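Local coordinates for putative transcriptional regulator (MarR/EmrR family) (Acinetobacter sp. ADP1, PDB 3NRV), which probably binds DNA through a winged helix-turn-helix domain and regulates transcription as a MarR/EmrR-family factor, at the interface of chains A and B. Numbering follows the deposited sequence. Chains: chain A/B, Putative transcriptional regulator (MarR/EmrR family).

The interface of chains A and B. Residues chain A 24, 112, 116, 119, 122, 135; chain B 12-14.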
loop_
_atom_site.group_PDB
_atom_site.type_symbol
_atom_site.label_atom_id
_atom_site.label_comp_id
_atom_site.label_asym_id
_atom_site.label_seq_id
_atom_site.Cartn_x
_atom_site.Cartn_y
_atom_site.Cartn_z
ATOM N N LEU A 24 7.428 3.579 4.311
ATOM C CA LEU A 24 8.161 4.759 3.897
ATOM C C LEU A 24 7.303 5.988 4.172
ATOM O O LEU A 24 7.819 7.065 4.459
ATOM C CB LEU A 24 8.490 4.704 2.408
ATOM C CG LEU A 24 9.618 3.791 1.954
ATOM C CD1 LEU A 24 9.529 3.563 0.466
ATOM C CD2 LEU A 24 10.953 4.399 2.328
ATOM N N SER A 112 8.834 15.930 -4.223
ATOM C CA SER A 112 9.695 14.741 -4.268
ATOM C C SER A 112 11.146 15.122 -4.539
ATOM O O SER A 112 12.066 14.622 -3.877
ATOM C CB SER A 112 9.230 13.760 -5.338
ATOM O OG SER A 112 7.925 13.295 -5.053
ATOM N N ILE A 116 15.206 14.867 -1.830
ATOM C CA ILE A 116 16.216 13.939 -2.334
ATOM C C ILE A 116 17.185 13.443 -1.262
ATOM O O ILE A 116 17.729 12.342 -1.382
ATOM C CB ILE A 116 17.036 14.554 -3.487
ATOM C CG1 ILE A 116 17.151 13.565 -4.646
ATOM C CG2 ILE A 116 18.414 14.988 -2.998
ATOM C CD1 ILE A 116 15.837 13.302 -5.350
ATOM N N GLU A 119 16.137 10.274 0.226
ATOM C CA GLU A 119 16.437 9.170 -0.676
ATOM C C GLU A 119 17.879 8.681 -0.534
ATOM O O GLU A 119 18.142 7.474 -0.522
ATOM C CB GLU A 119 16.145 9.579 -2.115
ATOM C CG GLU A 119 14.686 9.862 -2.340
ATOM C CD GLU A 119 13.804 8.735 -1.816
ATOM O OE1 GLU A 119 13.177 8.910 -0.742
ATOM O OE2 GLU A 119 13.755 7.673 -2.476
ATOM N N LEU A 122 17.992 6.727 2.546
ATOM C CA LEU A 122 17.340 5.432 2.372
ATOM C C LEU A 122 18.274 4.410 1.721
ATOM O O LEU A 122 18.285 3.236 2.090
ATOM C CB LEU A 122 16.082 5.594 1.522
ATOM C CG LEU A 122 15.304 4.328 1.135
ATOM C CD1 LEU A 122 14.696 3.642 2.360
ATOM C CD2 LEU A 122 14.227 4.674 0.130
ATOM N N PHE A 135 16.613 -0.349 -9.272
ATOM C CA PHE A 135 15.812 0.392 -10.239
ATOM C C PHE A 135 15.457 -0.424 -11.470
ATOM O O PHE A 135 14.394 -0.232 -12.071
ATOM C CB PHE A 135 16.450 1.737 -10.576
ATOM C CG PHE A 135 16.377 2.704 -9.446
ATOM C CD1 PHE A 135 15.148 3.200 -9.030
ATOM C CD2 PHE A 135 17.516 3.096 -8.771
ATOM C CE1 PHE A 135 15.067 4.077 -7.971
ATOM C CE2 PHE A 135 17.440 3.977 -7.716
ATOM C CZ PHE A 135 16.220 4.467 -7.313
ATOM N N HIS B 12 14.463 8.027 -7.901
ATOM C CA HIS B 12 13.893 8.353 -6.594
ATOM C C HIS B 12 13.157 7.106 -6.074
ATOM O O HIS B 12 12.049 6.792 -6.530
ATOM C CB HIS B 12 12.930 9.533 -6.747
ATOM C CG HIS B 12 12.544 10.185 -5.457
ATOM N ND1 HIS B 12 11.863 9.523 -4.458
ATOM C CD2 HIS B 12 12.703 11.459 -5.021
ATOM C CE1 HIS B 12 11.639 10.352 -3.453
ATOM N NE2 HIS B 12 12.137 11.534 -3.770
ATOM N N ALA B 13 13.786 6.394 -5.140
ATOM C CA ALA B 13 13.283 5.107 -4.684
ATOM C C ALA B 13 11.897 5.226 -4.072
ATOM O O ALA B 13 11.002 4.445 -4.399
ATOM C CB ALA B 13 14.238 4.467 -3.694
ATOM N N THR B 14 11.733 6.187 -3.172
ATOM C CA THR B 14 10.438 6.415 -2.550
ATOM C C THR B 14 9.351 6.664 -3.604
ATOM O O THR B 14 8.292 6.038 -3.572
ATOM C CB THR B 14 10.503 7.578 -1.547
ATOM O OG1 THR B 14 11.355 7.200 -0.462
ATOM C CG2 THR B 14 9.125 7.893 -1.007
HETATM O O HOH W 1 16.197 7.334 -4.354
#
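One face of the B:His12 imidazole is covered by A:Glu119, whose CG methylene lies over the ring centre, 3.4 Å from the B:His12 centroid, a CH-pi contact. The carboxylate continues past the rim as an offset stack, its plane only 10° from that of the ring, although the two side chains cross at about a right angle. At the ring's edge, in plane, sits B:Thr14 CA of its own chain. Along the rim, B:His12 NE2 makes a weak, bent hydrogen bond to the backbone carbonyl O of A:Ser112, and A:Ile116 CD1 touches B:His12 CD2 at 3.7 Å. The A:Phe135 ring turns its CE1-CZ edge to B:Ala13, with the backbone N in the ring plane.

A bend at chi2 (-50°) carries the A:Glu119 carboxylate beyond the CE1-ND1 rim, towards the start of the chain B helix. Both oxygens are met on the syn side. B:Thr14 OG1 donates to A:Glu119 OE1 at 2.5 Å, close to the carboxylate plane. B:Thr14 N donates to A:Glu119 OE2 at 2.6 Å, almost straight at the hydrogen but tilted 33° from that plane. The B:Ala13 N-H points away from OE2 and instead reaches water 1 at 2.7 Å, which bridges back to OE2. A:Leu122 CD2 packs on B:Ala13 CB at 3.8 Å.

B:Ala13 and B:Thr14 open helix 13-36, so the carboxylate caps its N-terminus, where the helix dipole would probably add attraction. Chain A supplies helices 102-114, 116-122 and 128-147 around this end, with A:Leu24 from helix 13-26, within what is probably the family's dimer interface.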